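PDB 2Q02: putative cytoplasmic protein from Salmonella typhimurium LT2, which is of unknown function but binds zinc in a xylose isomerase-like TIM barrel and may act as an isomerase. Local coordinates for residues D170-H175 / L210-R215. Residues are numbered along the deposited sequence; the frame is centred on the assembly and turned at random.
Sequences DTFHHH and LADEQR. With ZN (zinc ion), chain E.
Arg215 reaches Asp170 tip to tip, and that carboxylate is already a zinc ligand. OD2 of Asp170 sits 1.9 Å from the zinc ion and, through its syn lone pair, also accepts from Arg215 NH2 at 3.1 Å. The bond is bent, 139° at the hydrogen, and the oxygen lies well out of the guanidinium plane; the two planes themselves stand nearly perpendicular. OD1 of Asp170 belongs to the same salt bridge and accepts a weak hydrogen bond from Phe172 N, the N-cap interaction that starts helix 171-176 just beyond strand 166-170.

Every nitrogen of the guanidinium has an acceptor. NH2 also donates to Glu245, which binds the metal together with Glu139 and His197; NE goes to Ser199; and Asp212 OD1 lies close to the guanidinium plane, 3.2 Å from NH1, which meets it from above the carboxylate plane, completing the salt-bridge network. The arginine chain, bent at chi3 (66°), lies over the Phe172 ring, with CD 3.6 Å from the centroid in a CH-pi contact and the guanidinium nearly parallel to the ring, one face over Phe172 CB.

His173 brings NE2 to 3.6 Å from Arg215 NH1 without bonding to it; its ND1 accepts from the backbone N of Gly142, while NE2 and Asp212 OD2 hydrogen-bond an unidentified bound molecule. Farther out, Leu210 CD1 meets the edge of the His175 ring. Arg215 is thus a second-shell residue of the zinc site: its positive charge would offset part of the negative charge of the metal-bound carboxylates, and its bonds to Asp170 and Glu245 are placed to hold both ligands in orientation.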
loop_
_atom_site.group_PDB
_atom_site.type_symbol
_atom_site.label_atom_id
_atom_site.label_comp_id
_atom_site.label_asym_id
_atom_site.label_seq_id
_atom_site.Cartn_x
_atom_site.Cartn_y
_atom_site.Cartn_z
ATOM N N ASP A 170 -2.382 5.094 -3.873
ATOM C CA ASP A 170 -1.012 5.411 -3.539
ATOM C C ASP A 170 -0.644 6.793 -4.139
ATOM O O ASP A 170 -0.726 6.992 -5.358
ATOM C CB ASP A 170 -0.165 4.292 -4.103
ATOM C CG ASP A 170 1.247 4.378 -3.691
ATOM O OD1 ASP A 170 1.835 5.456 -3.886
ATOM O OD2 ASP A 170 1.761 3.361 -3.193
ATOM N N THR A 171 -0.275 7.758 -3.291
ATOM C CA THR A 171 -0.089 9.145 -3.753
ATOM C C THR A 171 0.986 9.281 -4.843
ATOM O O THR A 171 0.880 10.148 -5.704
ATOM C CB THR A 171 0.285 10.098 -2.626
ATOM O OG1 THR A 171 1.469 9.614 -1.980
ATOM C CG2 THR A 171 -0.866 10.239 -1.624
ATOM N N PHE A 172 2.006 8.434 -4.799
ATOM C CA PHE A 172 3.016 8.389 -5.847
ATOM C C PHE A 172 2.414 7.943 -7.175
ATOM O O PHE A 172 2.695 8.532 -8.240
ATOM C CB PHE A 172 4.139 7.433 -5.452
ATOM C CG PHE A 172 5.118 7.133 -6.559
ATOM C CD1 PHE A 172 4.912 6.064 -7.419
ATOM C CD2 PHE A 172 6.281 7.892 -6.704
ATOM C CE1 PHE A 172 5.854 5.770 -8.430
ATOM C CE2 PHE A 172 7.222 7.600 -7.697
ATOM C CZ PHE A 172 7.015 6.538 -8.555
ATOM N N HIS A 173 1.613 6.886 -7.111
ATOM C CA HIS A 173 1.022 6.334 -8.329
ATOM C C HIS A 173 -0.035 7.268 -8.913
ATOM O O HIS A 173 -0.141 7.379 -10.134
ATOM C CB HIS A 173 0.545 4.891 -8.134
ATOM C CG HIS A 173 1.676 3.939 -7.907
ATOM N ND1 HIS A 173 2.649 3.704 -8.860
ATOM C CD2 HIS A 173 2.023 3.202 -6.825
ATOM C CE1 HIS A 173 3.533 2.843 -8.379
ATOM N NE2 HIS A 173 3.171 2.517 -7.151
ATOM N N HIS A 174 -0.770 7.964 -8.050
ATOM C CA HIS A 174 -1.640 9.047 -8.490
ATOM C C HIS A 174 -0.834 10.151 -9.204
ATOM O O HIS A 174 -1.231 10.672 -10.262
ATOM C CB HIS A 174 -2.389 9.654 -7.285
ATOM C CG HIS A 174 -3.244 10.845 -7.618
ATOM N ND1 HIS A 174 -4.580 10.739 -7.943
ATOM C CD2 HIS A 174 -2.953 12.170 -7.656
ATOM C CE1 HIS A 174 -5.067 11.942 -8.190
ATOM N NE2 HIS A 174 -4.100 12.828 -8.025
ATOM N N HIS A 175 0.300 10.525 -8.614
ATOM C CA HIS A 175 1.114 11.597 -9.167
ATOM C C HIS A 175 1.635 11.255 -10.548
ATOM O O HIS A 175 1.667 12.119 -11.421
ATOM C CB HIS A 175 2.277 11.910 -8.228
ATOM C CG HIS A 175 3.123 13.063 -8.661
ATOM N ND1 HIS A 175 4.431 12.912 -9.070
ATOM C CD2 HIS A 175 2.861 14.388 -8.722
ATOM C CE1 HIS A 175 4.939 14.096 -9.356
ATOM N NE2 HIS A 175 4.003 15.007 -9.162
ATOM N N LEU A 210 10.259 9.171 -13.092
ATOM C CA LEU A 210 10.283 8.822 -11.662
ATOM C C LEU A 210 10.082 7.325 -11.465
ATOM O O LEU A 210 9.350 6.694 -12.227
ATOM C CB LEU A 210 9.204 9.589 -10.892
ATOM C CG LEU A 210 9.452 11.074 -10.623
ATOM C CD1 LEU A 210 8.208 11.714 -10.074
ATOM C CD2 LEU A 210 10.624 11.276 -9.658
ATOM N N ALA A 211 10.769 6.772 -10.463
ATOM C CA ALA A 211 10.657 5.355 -10.063
ATOM C C ALA A 211 10.596 5.251 -8.533
ATOM O O ALA A 211 10.807 6.238 -7.832
ATOM C CB ALA A 211 11.830 4.535 -10.606
ATOM N N ASP A 212 10.299 4.059 -8.029
ATOM C CA ASP A 212 10.182 3.819 -6.587
ATOM C C ASP A 212 11.432 4.206 -5.784
ATOM O O ASP A 212 11.313 4.603 -4.621
ATOM C CB ASP A 212 9.824 2.361 -6.307
ATOM C CG ASP A 212 8.413 2.009 -6.749
ATOM O OD1 ASP A 212 7.563 2.905 -6.844
ATOM O OD2 ASP A 212 8.146 0.828 -7.013
ATOM N N GLU A 213 12.608 4.122 -6.400
ATOM C CA GLU A 213 13.869 4.507 -5.739
ATOM C C GLU A 213 13.908 5.976 -5.216
ATOM O O GLU A 213 14.698 6.297 -4.336
ATOM C CB GLU A 213 15.049 4.229 -6.698
ATOM C CG GLU A 213 16.399 4.833 -6.332
ATOM C CD GLU A 213 16.897 4.446 -4.946
ATOM O OE1 GLU A 213 16.475 3.377 -4.459
ATOM O OE2 GLU A 213 17.715 5.209 -4.354
ATOM N N GLN A 214 13.067 6.851 -5.772
ATOM C CA GLN A 214 12.996 8.256 -5.347
ATOM C C GLN A 214 12.026 8.467 -4.187
ATOM O O GLN A 214 11.908 9.573 -3.671
ATOM C CB GLN A 214 12.561 9.155 -6.509
ATOM C CG GLN A 214 13.623 9.407 -7.576
ATOM C CD GLN A 214 13.798 8.241 -8.541
ATOM O OE1 GLN A 214 12.875 7.852 -9.245
ATOM N NE2 GLN A 214 14.985 7.685 -8.569
ATOM N N ARG A 215 11.327 7.417 -3.780
ATOM C CA ARG A 215 10.264 7.566 -2.810
ATOM C C ARG A 215 10.834 7.509 -1.406
ATOM O O ARG A 215 11.276 6.449 -0.938
ATOM C CB ARG A 215 9.174 6.507 -3.008
ATOM C CG ARG A 215 8.355 6.710 -4.270
ATOM C CD ARG A 215 7.502 5.534 -4.553
ATOM N NE ARG A 215 6.484 5.366 -3.535
ATOM C CZ ARG A 215 5.553 4.412 -3.547
ATOM N NH1 ARG A 215 5.493 3.518 -4.543
ATOM N NH2 ARG A 215 4.676 4.349 -2.551
HETATM ZN ZN ZN E . 1.732 1.518 -2.553
#